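PDB 5LHA: omega transaminase from Pseudomonas sp., which probably catalyses the pyridoxal phosphate-dependent transfer of amino groups from amines or omega-amino acids such as beta-alanine to pyruvate or other carbonyl acceptors. Local coordinates for residues A111-A116 and C275-R280; P286-L291 and Q309-A314. All coordinates share one frame; numbering follows the deposited sequence.

Contact 1 of 2, residues A111-A116 and C275-R280; sequences AQERMA and CMLGSR
In the large domain of this fold type I aminotransferase, a side-on salt bridge between E113 and R280 ties the loop leading into edge strand 115-121 to the short helix 278-281. R280 presents NE and NH2 together, one to each carboxylate oxygen of E113: NH2 reaches OE1 at 2.8 Å and NE reaches OE2 at 3.1 Å. Both bonds are nearly straight, and both use the syn sides of the carboxylate, whose plane is tilted only 18° from that of the guanidinium. With CG anti to the backbone N (chi1 -175°), the R280 chain runs out toward the loop and then bends at chi3, which turns its NE/NH2 edge onto E113. The same NH2 also donates to the carbonyl of M109, at the end of helix 97-109, so the arginine fastens that helix end as well. An alanine in place of R280 would probably leave the buried E113 carboxylate without its countercharge and the M109 carbonyl without this donor. NE2 of the extended Q112 side chain lies over one guanidinium face, offset toward the rim, 3.3 Å from R280 NE; as both are donors, the approach is a contact and not a bond. L277, which also packs on F110 and L289, approaches E113 from the opposite direction and brings its CD1 methyl to 3.9 Å from E113 CD.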
ATOM      1  N   ALA A 111       6.572  -3.202  36.898  1.00 34.71           N
ATOM      2  CA  ALA A 111       5.439  -2.473  37.450  1.00 33.60           C
ATOM      3  C   ALA A 111       5.674  -0.975  37.350  1.00 34.26           C
ATOM      4  O   ALA A 111       4.738  -0.203  37.118  1.00 34.85           O
ATOM      5  CB  ALA A 111       5.197  -2.886  38.897  1.00 33.96           C
ATOM      6  N   GLN A 112       6.930  -0.547  37.502  1.00 34.60           N
ATOM      7  CA  GLN A 112       7.282   0.859  37.322  1.00 36.56           C
ATOM      8  C   GLN A 112       6.771   1.404  35.999  1.00 36.83           C
ATOM      9  O   GLN A 112       6.460   2.595  35.894  1.00 38.20           O
ATOM     10  CB  GLN A 112       8.801   1.024  37.418  1.00 38.96           C
ATOM     11  CG  GLN A 112       9.288   2.451  37.248  1.00 40.65           C
ATOM     12  CD  GLN A 112      10.792   2.592  37.417  1.00 41.13           C
ATOM     13  OE1 GLN A 112      11.391   3.550  36.925  1.00 41.76           O
ATOM     14  NE2 GLN A 112      11.407   1.647  38.127  1.00 40.26           N
ATOM     15  N   GLU A 113       6.663   0.555  34.981  1.00 35.96           N
ATOM     16  CA  GLU A 113       6.115   0.951  33.694  1.00 33.67           C
ATOM     17  C   GLU A 113       4.656   0.539  33.528  1.00 32.64           C
ATOM     18  O   GLU A 113       4.126   0.617  32.417  1.00 31.10           O
ATOM     19  CB  GLU A 113       6.971   0.381  32.562  1.00 32.96           C
ATOM     20  CG  GLU A 113       8.381   0.975  32.493  1.00 32.24           C
ATOM     21  CD  GLU A 113       9.263   0.553  33.651  1.00 31.86           C
ATOM     22  OE1 GLU A 113       9.099  -0.584  34.141  1.00 32.21           O
ATOM     23  OE2 GLU A 113      10.103   1.370  34.084  1.00 32.50           O
ATOM     24  N   ARG A 114       4.000   0.121  34.616  1.00 31.58           N
ATOM     25  CA  ARG A 114       2.578  -0.243  34.625  1.00 31.19           C
ATOM     26  C   ARG A 114       2.245  -1.283  33.555  1.00 30.49           C
ATOM     27  O   ARG A 114       1.127  -1.330  33.039  1.00 30.87           O
ATOM     28  CB  ARG A 114       1.684   0.999  34.483  1.00 32.60           C
ATOM     29  CG  ARG A 114       0.243   0.812  34.994  1.00 34.97           C
ATOM     30  CD  ARG A 114      -0.638   2.070  34.871  1.00 36.62           C
ATOM     31  NE  ARG A 114      -0.209   2.977  33.799  1.00 37.28           N
ATOM     32  CZ  ARG A 114      -0.426   2.791  32.494  1.00 32.13           C
ATOM     33  NH1 ARG A 114      -1.073   1.720  32.061  1.00 28.02           N
ATOM     34  NH2 ARG A 114       0.013   3.682  31.612  1.00 31.40           N
ATOM     35  N   MET A 115       3.215  -2.133  33.212  1.00 29.87           N
ATOM     36  CA  MET A 115       2.955  -3.232  32.293  1.00 28.65           C
ATOM     37  C   MET A 115       1.969  -4.212  32.914  1.00 29.50           C
ATOM     38  O   MET A 115       2.094  -4.582  34.085  1.00 31.54           O
ATOM     39  CB  MET A 115       4.255  -3.956  31.944  1.00 29.05           C
ATOM     40  CG  MET A 115       5.219  -3.169  31.067  1.00 29.85           C
ATOM     41  SD  MET A 115       4.503  -2.649  29.492  1.00 29.92           S
ATOM     42  CE  MET A 115       5.319  -1.075  29.256  1.00 27.20           C
ATOM     43  N   ALA A 116       1.001  -4.656  32.122  1.00 28.94           N
ATOM     44  CA  ALA A 116      -0.092  -5.470  32.639  1.00 32.51           C
ATOM     45  C   ALA A 116      -0.230  -6.827  31.966  1.00 33.16           C
ATOM     46  O   ALA A 116      -0.610  -7.793  32.633  1.00 32.20           O
ATOM     47  CB  ALA A 116      -1.423  -4.715  32.519  1.00 34.26           C
ATOM     48  N   CYS A 275      20.924  -0.448  33.058  1.00 33.50           N
ATOM     49  CA  CYS A 275      19.636  -0.410  33.723  1.00 30.95           C
ATOM     50  C   CYS A 275      18.822  -1.605  33.236  1.00 31.25           C
ATOM     51  O   CYS A 275      19.059  -2.124  32.140  1.00 29.62           O
ATOM     52  CB  CYS A 275      18.953   0.931  33.428  1.00 29.14           C
ATOM     53  SG  CYS A 275      17.522   1.340  34.416  1.00 26.30           S
ATOM     54  N   MET A 276      17.867  -2.052  34.061  1.00 32.80           N
ATOM     55  CA  MET A 276      17.038  -3.196  33.674  1.00 31.46           C
ATOM     56  C   MET A 276      16.255  -2.920  32.394  1.00 29.93           C
ATOM     57  O   MET A 276      15.925  -3.852  31.651  1.00 29.20           O
ATOM     58  CB  MET A 276      16.092  -3.575  34.811  1.00 31.74           C
ATOM     59  CG  MET A 276      15.468  -4.961  34.668  1.00 32.40           C
ATOM     60  SD  MET A 276      16.665  -6.313  34.814  1.00 33.37           S
ATOM     61  CE  MET A 276      16.914  -6.378  36.585  1.00 33.18           C
ATOM     62  N   LEU A 277      15.934  -1.660  32.135  1.00 29.38           N
ATOM     63  CA  LEU A 277      15.421  -1.213  30.851  1.00 28.16           C
ATOM     64  C   LEU A 277      16.190   0.019  30.412  1.00 29.02           C
ATOM     65  O   LEU A 277      16.621   0.824  31.246  1.00 27.97           O
ATOM     66  CB  LEU A 277      13.931  -0.880  30.902  1.00 27.96           C
ATOM     67  CG  LEU A 277      12.936  -2.008  31.110  1.00 27.44           C
ATOM     68  CD1 LEU A 277      11.537  -1.426  31.222  1.00 25.38           C
ATOM     69  CD2 LEU A 277      13.037  -2.996  29.956  1.00 27.79           C
ATOM     70  N   GLY A 278      16.416   0.123  29.103  1.00 29.76           N
ATOM     71  CA  GLY A 278      16.955   1.353  28.554  1.00 31.70           C
ATOM     72  C   GLY A 278      16.017   2.531  28.739  1.00 32.88           C
ATOM     73  O   GLY A 278      16.461   3.655  28.991  1.00 33.91           O
ATOM     74  N   SER A 279      14.708   2.297  28.584  1.00 33.39           N
ATOM     75  CA  SER A 279      13.719   3.359  28.769  1.00 31.77           C
ATOM     76  C   SER A 279      13.675   3.827  30.216  1.00 30.27           C
ATOM     77  O   SER A 279      13.615   5.029  30.492  1.00 29.26           O
ATOM     78  CB  SER A 279      12.341   2.867  28.347  1.00 30.25           C
ATOM     79  OG  SER A 279      12.006   1.714  29.092  1.00 30.72           O
ATOM     80  N   ARG A 280      13.676   2.880  31.154  1.00 30.16           N
ATOM     81  CA  ARG A 280      13.781   3.227  32.565  1.00 30.85           C
ATOM     82  C   ARG A 280      15.061   3.999  32.862  1.00 33.11           C
ATOM     83  O   ARG A 280      15.057   4.937  33.669  1.00 33.38           O
ATOM     84  CB  ARG A 280      13.715   1.953  33.412  1.00 30.94           C
ATOM     85  CG  ARG A 280      13.706   2.208  34.909  1.00 29.40           C
ATOM     86  CD  ARG A 280      13.759   0.915  35.698  1.00 30.30           C
ATOM     87  NE  ARG A 280      12.557   0.121  35.466  1.00 29.50           N
ATOM     88  CZ  ARG A 280      12.346  -1.101  35.942  1.00 28.19           C
ATOM     89  NH1 ARG A 280      13.255  -1.700  36.711  1.00 28.14           N
ATOM     90  NH2 ARG A 280      11.210  -1.724  35.653  1.00 28.40           N
TER

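Contact 2 of 2, residues P286-L291 and Q309-A314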
ATOM      1  N   PRO A 286       7.512   3.710  28.657  1.00 27.05           N
ATOM      2  CA  PRO A 286       6.830   3.577  27.367  1.00 26.59           C
ATOM      3  C   PRO A 286       5.511   2.830  27.529  1.00 25.28           C
ATOM      4  O   PRO A 286       5.181   2.320  28.593  1.00 25.78           O
ATOM      5  CB  PRO A 286       7.827   2.780  26.524  1.00 26.67           C
ATOM      6  CG  PRO A 286       8.578   1.970  27.527  1.00 26.75           C
ATOM      7  CD  PRO A 286       8.666   2.806  28.776  1.00 26.44           C
ATOM      8  N   ASP A 287       4.738   2.794  26.444  1.00 25.51           N
ATOM      9  CA  ASP A 287       3.471   2.076  26.472  1.00 26.85           C
ATOM     10  C   ASP A 287       3.658   0.580  26.241  1.00 29.30           C
ATOM     11  O   ASP A 287       2.889  -0.221  26.785  1.00 31.65           O
ATOM     12  CB  ASP A 287       2.505   2.650  25.422  1.00 27.78           C
ATOM     13  CG  ASP A 287       2.101   4.092  25.711  1.00 27.94           C
ATOM     14  OD1 ASP A 287       1.236   4.304  26.585  1.00 28.55           O
ATOM     15  OD2 ASP A 287       2.639   5.011  25.064  1.00 27.03           O
ATOM     16  N   ILE A 288       4.655   0.187  25.441  1.00 28.67           N
ATOM     17  CA  ILE A 288       4.903  -1.204  25.065  1.00 27.88           C
ATOM     18  C   ILE A 288       6.396  -1.498  25.175  1.00 28.04           C
ATOM     19  O   ILE A 288       7.228  -0.645  24.844  1.00 26.42           O
ATOM     20  CB  ILE A 288       4.405  -1.498  23.630  1.00 25.86           C
ATOM     21  CG1 ILE A 288       2.902  -1.238  23.517  1.00 24.69           C
ATOM     22  CG2 ILE A 288       4.737  -2.938  23.225  1.00 23.00           C
ATOM     23  CD1 ILE A 288       2.378  -1.326  22.110  1.00 25.55           C
ATOM     24  N   LEU A 289       6.734  -2.699  25.660  1.00 29.25           N
ATOM     25  CA  LEU A 289       8.106  -3.206  25.692  1.00 29.93           C
ATOM     26  C   LEU A 289       8.240  -4.398  24.759  1.00 28.54           C
ATOM     27  O   LEU A 289       7.387  -5.291  24.774  1.00 18.19           O
ATOM     28  CB  LEU A 289       8.518  -3.644  27.096  1.00 31.13           C
ATOM     29  CG  LEU A 289       8.519  -2.575  28.177  1.00 30.73           C
ATOM     30  CD1 LEU A 289       8.890  -3.211  29.515  1.00 30.35           C
ATOM     31  CD2 LEU A 289       9.483  -1.457  27.797  1.00 29.75           C
ATOM     32  N   CYS A 290       9.308  -4.406  23.954  1.00 29.74           N
ATOM     33  CA  CYS A 290       9.709  -5.545  23.127  1.00 29.23           C
ATOM     34  C   CYS A 290      11.002  -6.155  23.668  1.00 28.85           C
ATOM     35  O   CYS A 290      12.024  -5.464  23.761  1.00 30.51           O
ATOM     36  CB  CYS A 290       9.888  -5.119  21.668  1.00 29.38           C
ATOM     37  SG  CYS A 290       8.429  -4.406  20.857  1.00 31.05           S
ATOM     38  N   LEU A 291      10.965  -7.452  24.001  1.00 26.24           N
ATOM     39  CA  LEU A 291      12.100  -8.139  24.616  1.00 26.56           C
ATOM     40  C   LEU A 291      12.434  -9.459  23.929  1.00 26.30           C
ATOM     41  O   LEU A 291      11.554 -10.182  23.452  1.00 26.94           O
ATOM     42  CB  LEU A 291      11.851  -8.430  26.098  1.00 26.31           C
ATOM     43  CG  LEU A 291      11.570  -7.243  27.008  1.00 25.73           C
ATOM     44  CD1 LEU A 291      10.839  -7.729  28.243  1.00 28.19           C
ATOM     45  CD2 LEU A 291      12.877  -6.562  27.371  1.00 24.03           C
ATOM     46  N   GLN A 309      -1.318  -1.191  31.350  1.00 30.46           N
ATOM     47  CA  GLN A 309      -2.720  -1.279  31.751  1.00 30.53           C
ATOM     48  C   GLN A 309      -3.620  -0.499  30.803  1.00 28.65           C
ATOM     49  O   GLN A 309      -4.720  -0.953  30.473  1.00 28.24           O
ATOM     50  CB  GLN A 309      -2.887  -0.765  33.182  1.00 33.90           C
ATOM     51  CG  GLN A 309      -4.186  -1.177  33.873  1.00 37.88           C
ATOM     52  CD  GLN A 309      -4.178  -2.610  34.379  1.00 42.20           C
ATOM     53  OE1 GLN A 309      -3.316  -2.994  35.173  1.00 44.22           O
ATOM     54  NE2 GLN A 309      -5.147  -3.406  33.935  1.00 42.86           N
ATOM     55  N   ARG A 310      -3.183   0.690  30.382  1.00 27.10           N
ATOM     56  CA  ARG A 310      -3.925   1.475  29.400  1.00 27.37           C
ATOM     57  C   ARG A 310      -4.344   0.627  28.201  1.00 29.01           C
ATOM     58  O   ARG A 310      -5.535   0.486  27.902  1.00 29.52           O
ATOM     59  CB  ARG A 310      -3.073   2.662  28.946  1.00 27.31           C
ATOM     60  CG  ARG A 310      -3.643   3.433  27.771  1.00 25.73           C
ATOM     61  CD  ARG A 310      -2.592   4.334  27.143  1.00 28.30           C
ATOM     62  NE  ARG A 310      -3.059   4.942  25.895  1.00 29.60           N
ATOM     63  CZ  ARG A 310      -2.427   5.915  25.238  1.00 30.23           C
ATOM     64  NH1 ARG A 310      -1.292   6.418  25.701  1.00 31.44           N
ATOM     65  NH2 ARG A 310      -2.938   6.390  24.111  1.00 31.05           N
ATOM     66  N   ILE A 311      -3.361   0.036  27.519  1.00 29.70           N
ATOM     67  CA  ILE A 311      -3.617  -0.779  26.333  1.00 30.19           C
ATOM     68  C   ILE A 311      -4.408  -2.032  26.690  1.00 29.56           C
ATOM     69  O   ILE A 311      -5.330  -2.430  25.969  1.00 29.07           O
ATOM     70  CB  ILE A 311      -2.278  -1.126  25.651  1.00 30.31           C
ATOM     71  CG1 ILE A 311      -1.603   0.137  25.121  1.00 31.44           C
ATOM     72  CG2 ILE A 311      -2.468  -2.149  24.517  1.00 29.10           C
ATOM     73  CD1 ILE A 311      -0.113  -0.030  24.849  1.00 30.57           C
ATOM     74  N   ALA A 312      -4.029  -2.701  27.778  1.00 31.35           N
ATOM     75  CA  ALA A 312      -4.684  -3.950  28.158  1.00 31.45           C
ATOM     76  C   ALA A 312      -6.175  -3.737  28.405  1.00 31.44           C
ATOM     77  O   ALA A 312      -7.013  -4.530  27.954  1.00 31.29           O
ATOM     78  CB  ALA A 312      -4.003  -4.536  29.394  1.00 32.10           C
ATOM     79  N   ASP A 313      -6.514  -2.672  29.139  1.00 31.41           N
ATOM     80  CA  ASP A 313      -7.905  -2.372  29.474  1.00 32.48           C
ATOM     81  C   ASP A 313      -8.743  -2.117  28.229  1.00 32.55           C
ATOM     82  O   ASP A 313      -9.908  -2.527  28.161  1.00 32.05           O
ATOM     83  CB  ASP A 313      -7.955  -1.155  30.391  1.00 34.10           C
ATOM     84  CG  ASP A 313      -7.460  -1.457  31.774  1.00 35.66           C
ATOM     85  OD1 ASP A 313      -7.380  -2.651  32.127  1.00 36.55           O
ATOM     86  OD2 ASP A 313      -7.121  -0.498  32.494  1.00 37.86           O
ATOM     87  N   ALA A 314      -8.184  -1.390  27.256  1.00 32.42           N
ATOM     88  CA  ALA A 314      -8.936  -1.070  26.047  1.00 32.69           C
ATOM     89  C   ALA A 314      -9.244  -2.319  25.238  1.00 32.35           C
ATOM     90  O   ALA A 314     -10.352  -2.474  24.710  1.00 32.42           O
ATOM     91  CB  ALA A 314      -8.162  -0.071  25.192  1.00 32.21           C
TER
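I311 and R310 of helix 309-316 meet D287, just before strand 288-291, and I288, its first residue; this is an interior strand of the seven-stranded mixed sheet that forms the core of the large domain in fold type I enzymes. The apolar part of the contact is carried by one methyl. CD1 of I311 lies 3.5 Å from I288 CG1, 3.8 Å from D287 CB and 3.6 Å from the D287 carbonyl O, so it fills the corner between the two residues. I311 CG1 stands anti to the carbonyl carbon (chi1 -65°) and chi2 is extended, which carries CD1 away from the helix and into this corner; the two isoleucine side chains cross at about a right angle. Alongside, D287 OD1 forms a long salt bridge with R310 NH1 at 3.4 Å, the carboxylate and guanidinium planes standing almost perpendicular (88°).

Both charged groups have further partners outside the two segments. OD2 of D287 accepts from the backbone N of L261 and pairs with R251, while OD1 accepts from the amide of N308, whose own OD1 takes up the backbone N-H of I311 in the first turn of the helix. R310 donates through NH2 to the G258 carbonyl and through NE to the Y138 hydroxyl, and Y138 also packs on I311. Within the helix, Q309 NE2 reaches one turn ahead to D313 OD1, at 3.0 Å and with an N-H...O angle of 169°.

The centres of contacts 1 and 2 lie about 11 Å apart on the same large-domain sheet, and they come in series along the chain: contact 1 closes with helix 278-281 before strand 288-291 opens contact 2. Strand 303-308, between strands 115-121 and 288-291 in the sheet, leads directly into helix 309-316. The two contacts also touch, through a probable hydrogen bond between R114 O and Q309 N and through packing of M115 CE on P286 O. Together they join the entry to the edge strand, the short helix and the helix beyond strand 303-308 on the side of the sheet formed by strands 115-121, 303-308 and 288-291. The side chains of L277 and I288 each lie about 12 Å from a bound pyridoxamine phosphate.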